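Local coordinates for protein xylose isomerase-like TIM barrel (Anabaena variabilis ATCC 29413, PDB 2QW5) that binds zinc and d-xylose in a TIM barrel and probably acts as an isomerase or epimerase on sugars or their phosphates, at residues A[110-115]-A[170-175]; A[106-111]-A[163-168]. All coordinates share one frame; numbering follows the deposited sequence.

Contact 1 of 2, residues A[110-115]-A[170-175]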
loop_
_atom_site.group_PDB
_atom_site.type_symbol
_atom_site.label_atom_id
_atom_site.label_comp_id
_atom_site.label_asym_id
_atom_site.label_seq_id
_atom_site.Cartn_x
_atom_site.Cartn_y
_atom_site.Cartn_z
ATOM N N TYR A 110 22.681 12.494 -14.770
ATOM C CA TYR A 110 22.741 11.273 -13.962
ATOM C C TYR A 110 23.266 10.107 -14.818
ATOM O O TYR A 110 24.196 9.426 -14.424
ATOM C CB TYR A 110 21.372 10.967 -13.334
ATOM C CG TYR A 110 21.193 9.566 -12.832
ATOM C CD1 TYR A 110 21.819 9.119 -11.665
ATOM C CD2 TYR A 110 20.400 8.665 -13.544
ATOM C CE1 TYR A 110 21.651 7.805 -11.217
ATOM C CE2 TYR A 110 20.233 7.358 -13.118
ATOM C CZ TYR A 110 20.850 6.929 -11.957
ATOM O OH TYR A 110 20.635 5.612 -11.573
ATOM N N LEU A 111 22.677 9.914 -15.992
ATOM C CA LEU A 111 23.083 8.810 -16.882
ATOM C C LEU A 111 24.513 9.001 -17.400
ATOM O O LEU A 111 25.259 8.015 -17.461
ATOM C CB LEU A 111 22.064 8.585 -17.990
ATOM C CG LEU A 111 20.681 8.122 -17.531
ATOM C CD1 LEU A 111 19.577 8.255 -18.665
ATOM C CD2 LEU A 111 20.690 6.710 -17.039
ATOM N N LYS A 112 24.913 10.258 -17.671
ATOM C CA LYS A 112 26.333 10.576 -18.088
ATOM C C LYS A 112 27.317 10.266 -16.974
ATOM O O LYS A 112 28.443 9.749 -17.226
ATOM C CB LYS A 112 26.509 12.016 -18.533
ATOM C CG LYS A 112 25.856 12.396 -19.882
ATOM C CD LYS A 112 26.079 13.876 -20.143
ATOM C CE LYS A 112 25.696 14.265 -21.552
ATOM N NZ LYS A 112 25.833 15.733 -21.804
ATOM N N SER A 113 26.914 10.562 -15.741
ATOM C CA SER A 113 27.726 10.182 -14.554
ATOM C C SER A 113 27.941 8.680 -14.491
ATOM O O SER A 113 29.049 8.191 -14.155
ATOM C CB SER A 113 27.044 10.631 -13.236
ATOM O OG SER A 113 27.591 9.955 -12.127
ATOM N N ARG A 114 26.879 7.935 -14.754
ATOM C CA ARG A 114 26.947 6.490 -14.678
ATOM C C ARG A 114 27.765 5.954 -15.845
ATOM O O ARG A 114 28.548 5.012 -15.646
ATOM C CB ARG A 114 25.574 5.858 -14.481
ATOM C CG ARG A 114 25.083 5.764 -13.006
ATOM C CD ARG A 114 25.191 7.018 -12.135
ATOM N NE ARG A 114 25.098 6.695 -10.711
ATOM C CZ ARG A 114 25.613 7.405 -9.707
ATOM N NH1 ARG A 114 26.305 8.521 -9.899
ATOM N NH2 ARG A 114 25.413 6.982 -8.467
ATOM N N VAL A 115 27.646 6.566 -17.029
ATOM C CA VAL A 115 28.553 6.212 -18.153
ATOM C C VAL A 115 30.046 6.432 -17.673
ATOM O O VAL A 115 30.868 5.600 -17.921
ATOM C CB VAL A 115 28.285 7.005 -19.480
ATOM C CG1 VAL A 115 29.391 6.750 -20.530
ATOM C CG2 VAL A 115 26.886 6.692 -20.117
ATOM N N GLY A 170 23.819 8.476 -26.057
ATOM C CA GLY A 170 24.569 7.588 -26.984
ATOM C C GLY A 170 25.815 8.278 -27.564
ATOM O O GLY A 170 26.928 7.736 -27.562
ATOM N N GLU A 171 25.633 9.503 -28.045
ATOM C CA GLU A 171 26.769 10.324 -28.559
ATOM C C GLU A 171 27.847 10.499 -27.512
ATOM O O GLU A 171 29.013 10.329 -27.811
ATOM C CB GLU A 171 26.287 11.679 -29.001
ATOM C CG GLU A 171 25.412 11.556 -30.241
ATOM C CD GLU A 171 24.707 12.849 -30.634
ATOM O OE1 GLU A 171 24.894 13.903 -29.984
ATOM O OE2 GLU A 171 23.927 12.796 -31.600
ATOM N N TYR A 172 27.440 10.813 -26.288
ATOM C CA TYR A 172 28.366 10.868 -25.144
ATOM C C TYR A 172 29.047 9.525 -24.849
ATOM O O TYR A 172 30.272 9.501 -24.728
ATOM C CB TYR A 172 27.648 11.375 -23.915
ATOM C CG TYR A 172 28.564 11.544 -22.715
ATOM C CD1 TYR A 172 29.415 12.646 -22.631
ATOM C CD2 TYR A 172 28.622 10.590 -21.692
ATOM C CE1 TYR A 172 30.291 12.803 -21.559
ATOM C CE2 TYR A 172 29.505 10.748 -20.607
ATOM C CZ TYR A 172 30.315 11.867 -20.539
ATOM O OH TYR A 172 31.198 12.084 -19.510
ATOM N N ALA A 173 28.282 8.425 -24.742
ATOM C CA ALA A 173 28.846 7.081 -24.460
ATOM C C ALA A 173 29.839 6.566 -25.530
ATOM O O ALA A 173 30.818 5.845 -25.219
ATOM C CB ALA A 173 27.717 6.057 -24.248
ATOM N N GLU A 174 29.590 6.960 -26.777
ATOM C CA GLU A 174 30.461 6.579 -27.907
ATOM C C GLU A 174 31.864 7.178 -27.708
ATOM O O GLU A 174 32.880 6.474 -27.870
ATOM C CB GLU A 174 29.819 6.969 -29.258
ATOM C CG GLU A 174 30.472 6.286 -30.460
ATOM C CD GLU A 174 29.862 6.664 -31.816
ATOM O OE1 GLU A 174 29.055 7.628 -31.906
ATOM O OE2 GLU A 174 30.227 5.982 -32.797
ATOM N N ILE A 175 31.930 8.440 -27.265
ATOM C CA ILE A 175 33.215 9.096 -26.942
ATOM C C ILE A 175 33.927 8.311 -25.815
ATOM O O ILE A 175 35.126 8.062 -25.882
ATOM C CB ILE A 175 33.015 10.538 -26.499
ATOM C CG1 ILE A 175 32.510 11.414 -27.649
ATOM C CG2 ILE A 175 34.322 11.151 -26.029
ATOM C CD1 ILE A 175 32.171 12.781 -27.218
#
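Tyr172 reaches from helix 148-176 across to Lys112 of helix 101-120 and lays one ring face against its aliphatic chain. With CG anti to the backbone N (chi1 -176°), the ring is carried over to the neighbouring helix, where Lys112 CG sits above the face as a CH-pi contact, 4.1 Å from the ring centroid and displaced toward the rim. The lysine chain runs on extended, and its CE passes 4.1 Å from Tyr172 CG. Along the edge turned to helix 101-120, Tyr172 CE2 lies 3.7 Å from Lys112 O and 4.0 Å from Val115 CG1, which approaches obliquely. The phenol OH is hydrogen-bonded to Asp116, the residue after Val115 on helix 101-120, so the ring is gripped by both its face and its hydroxyl. Cut back to an alanine here, the side chain would probably no longer cover the Lys112 methylenes, and Asp116 would lose its hydroxyl partner. The two helices belong to the outer layer of an eight-stranded TIM barrel, following strands 83-87 and 125-128, and their segments run nearly parallel at -17° with axes 10.2 Å apart. Next in sequence, Val115 CG1 lies against Ala173, 4.0 Å from its CA and 4.1 Å from its CB; Leu180 of strand 179-182 packs against both residues from the barrel side.

Contact 2 of 2, residues A[106-111]-A[163-168]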
loop_
_atom_site.group_PDB
_atom_site.type_symbol
_atom_site.label_atom_id
_atom_site.label_comp_id
_atom_site.label_asym_id
_atom_site.label_seq_id
_atom_site.Cartn_x
_atom_site.Cartn_y
_atom_site.Cartn_z
ATOM N N GLU A 106 18.415 16.809 -16.024
ATOM C CA GLU A 106 19.012 16.252 -14.786
ATOM C C GLU A 106 19.169 14.725 -14.874
ATOM O O GLU A 106 20.120 14.161 -14.313
ATOM C CB GLU A 106 18.242 16.743 -13.541
ATOM C CG GLU A 106 18.555 18.232 -13.293
ATOM C CD GLU A 106 17.617 18.947 -12.305
ATOM O OE1 GLU A 106 16.871 18.284 -11.553
ATOM O OE2 GLU A 106 17.660 20.211 -12.282
ATOM N N ALA A 107 18.252 14.068 -15.588
ATOM C CA ALA A 107 18.308 12.625 -15.820
ATOM C C ALA A 107 19.491 12.289 -16.750
ATOM O O ALA A 107 20.206 11.307 -16.528
ATOM C CB ALA A 107 16.992 12.134 -16.397
ATOM N N LEU A 108 19.680 13.097 -17.793
ATOM C CA LEU A 108 20.838 12.958 -18.704
ATOM C C LEU A 108 22.170 13.077 -17.960
ATOM O O LEU A 108 23.096 12.286 -18.212
ATOM C CB LEU A 108 20.779 14.003 -19.809
ATOM C CG LEU A 108 21.828 13.978 -20.932
ATOM C CD1 LEU A 108 21.867 12.628 -21.644
ATOM C CD2 LEU A 108 21.569 15.180 -21.936
ATOM N N GLU A 109 22.265 14.045 -17.050
ATOM C CA GLU A 109 23.516 14.204 -16.251
ATOM C C GLU A 109 23.763 13.023 -15.347
ATOM O O GLU A 109 24.929 12.603 -15.160
ATOM C CB GLU A 109 23.592 15.560 -15.510
ATOM C CG GLU A 109 23.604 16.788 -16.482
ATOM C CD GLU A 109 24.812 16.818 -17.519
ATOM O OE1 GLU A 109 25.987 16.667 -17.076
ATOM O OE2 GLU A 109 24.582 17.010 -18.766
ATOM N N TYR A 110 22.681 12.494 -14.770
ATOM C CA TYR A 110 22.741 11.273 -13.962
ATOM C C TYR A 110 23.266 10.107 -14.818
ATOM O O TYR A 110 24.196 9.426 -14.424
ATOM C CB TYR A 110 21.372 10.967 -13.334
ATOM C CG TYR A 110 21.193 9.566 -12.832
ATOM C CD1 TYR A 110 21.819 9.119 -11.665
ATOM C CD2 TYR A 110 20.400 8.665 -13.544
ATOM C CE1 TYR A 110 21.651 7.805 -11.217
ATOM C CE2 TYR A 110 20.233 7.358 -13.118
ATOM C CZ TYR A 110 20.850 6.929 -11.957
ATOM O OH TYR A 110 20.635 5.612 -11.573
ATOM N N LEU A 111 22.677 9.914 -15.992
ATOM C CA LEU A 111 23.083 8.810 -16.882
ATOM C C LEU A 111 24.513 9.001 -17.400
ATOM O O LEU A 111 25.259 8.015 -17.461
ATOM C CB LEU A 111 22.064 8.585 -17.990
ATOM C CG LEU A 111 20.681 8.122 -17.531
ATOM C CD1 LEU A 111 19.577 8.255 -18.665
ATOM C CD2 LEU A 111 20.690 6.710 -17.039
ATOM N N GLN A 163 13.352 9.695 -26.222
ATOM C CA GLN A 163 14.173 9.394 -27.401
ATOM C C GLN A 163 15.346 10.373 -27.658
ATOM O O GLN A 163 16.484 9.915 -27.828
ATOM C CB GLN A 163 13.298 9.214 -28.641
ATOM C CG GLN A 163 12.555 7.894 -28.658
ATOM C CD GLN A 163 11.446 7.820 -29.697
ATOM O OE1 GLN A 163 10.757 8.801 -29.950
ATOM N NE2 GLN A 163 11.239 6.627 -30.276
ATOM N N PRO A 164 15.078 11.704 -27.664
ATOM C CA PRO A 164 16.195 12.644 -27.865
ATOM C C PRO A 164 17.239 12.633 -26.748
ATOM O O PRO A 164 18.396 12.900 -27.017
ATOM C CB PRO A 164 15.503 14.022 -27.960
ATOM C CG PRO A 164 14.065 13.756 -28.010
ATOM C CD PRO A 164 13.781 12.389 -27.534
ATOM N N ILE A 165 16.821 12.300 -25.517
ATOM C CA ILE A 165 17.724 12.248 -24.369
ATOM C C ILE A 165 18.655 11.054 -24.477
ATOM O O ILE A 165 19.866 11.194 -24.234
ATOM C CB ILE A 165 16.956 12.244 -23.031
ATOM C CG1 ILE A 165 16.117 13.540 -22.871
ATOM C CG2 ILE A 165 17.936 12.037 -21.833
ATOM C CD1 ILE A 165 16.937 14.850 -22.704
ATOM N N LEU A 166 18.104 9.896 -24.847
ATOM C CA LEU A 166 18.904 8.687 -25.065
ATOM C C LEU A 166 19.869 8.852 -26.255
ATOM O O LEU A 166 20.995 8.325 -26.215
ATOM C CB LEU A 166 18.022 7.417 -25.193
ATOM C CG LEU A 166 17.593 6.716 -23.892
ATOM C CD1 LEU A 166 18.832 6.122 -23.176
ATOM C CD2 LEU A 166 16.883 7.611 -22.949
ATOM N N ASP A 167 19.451 9.596 -27.285
ATOM C CA ASP A 167 20.297 9.838 -28.458
ATOM C C ASP A 167 21.542 10.619 -27.986
ATOM O O ASP A 167 22.689 10.240 -28.299
ATOM C CB ASP A 167 19.502 10.607 -29.556
ATOM C CG ASP A 167 19.658 10.020 -30.955
ATOM O OD1 ASP A 167 20.684 9.368 -31.253
ATOM O OD2 ASP A 167 18.710 10.207 -31.778
ATOM N N LYS A 168 21.317 11.672 -27.182
ATOM C CA LYS A 168 22.410 12.501 -26.635
ATOM C C LYS A 168 23.340 11.687 -25.719
ATOM O O LYS A 168 24.584 11.795 -25.770
ATOM C CB LYS A 168 21.888 13.747 -25.897
ATOM C CG LYS A 168 21.344 14.863 -26.810
ATOM C CD LYS A 168 22.439 15.489 -27.693
ATOM C CE LYS A 168 21.912 16.607 -28.594
ATOM N NZ LYS A 168 21.028 16.087 -29.664
#
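Leu108 has the most surface buried here, and its isobutyl end is directed at Ile165 on the adjoining helix. CG stands anti to the backbone N (chi1 -175°), which sends the branch across the gap between the helices and brings CD1 to 3.6 Å from Ile165 O. That is a methyl resting on a backbone carbonyl. The same CD1 lies 4.0 Å from Ile165 CG2, and this methyl also meets Leu108 CB at 4.0 Å, so one branch of the isoleucine is set against both the root and the end of the leucine. The two side chains pass at a slant, and their CA atoms, 6.5 Å apart, are the nearest pair between the segments. Helices 101-120 and 148-176 are neighbours in the outer ring of a TIM barrel, with strand 125-128 between them in the chain; the contact belongs to the helical shell, away from the zinc and sugar site. Ile165 is further enclosed by Pro96 and by Arg104 and Gln105, a turn before Leu108 on helix 101-120, while Leu169 packs against Leu108 from the next turn of helix 148-176. Lys168 forms the more exposed margin: its CB comes to 4.2 Å from Leu108 CD2, whereas the rest of its chain leads away from the leucine, so the base of the lysine makes the contact, at the edge of the patch.

The centres of contacts 1 and 2 are about 8 Å apart, and both join helices 101-120 and 148-176, sharing Tyr110 and Leu111 in sequence. Contact 2 is the earlier along both helices and the more buried, a small aliphatic patch with an exposed lysine at its margin. Contact 1, further toward the C-terminal ends, is partly buried and mixes chemistry: an aromatic face on a lysine chain lies at its partly exposed side, and a valine-alanine pair faces the strands. Between them Leu169 touches residues of both, making the helix pairing continuous. Neither contact adjoins the zinc or xylose site.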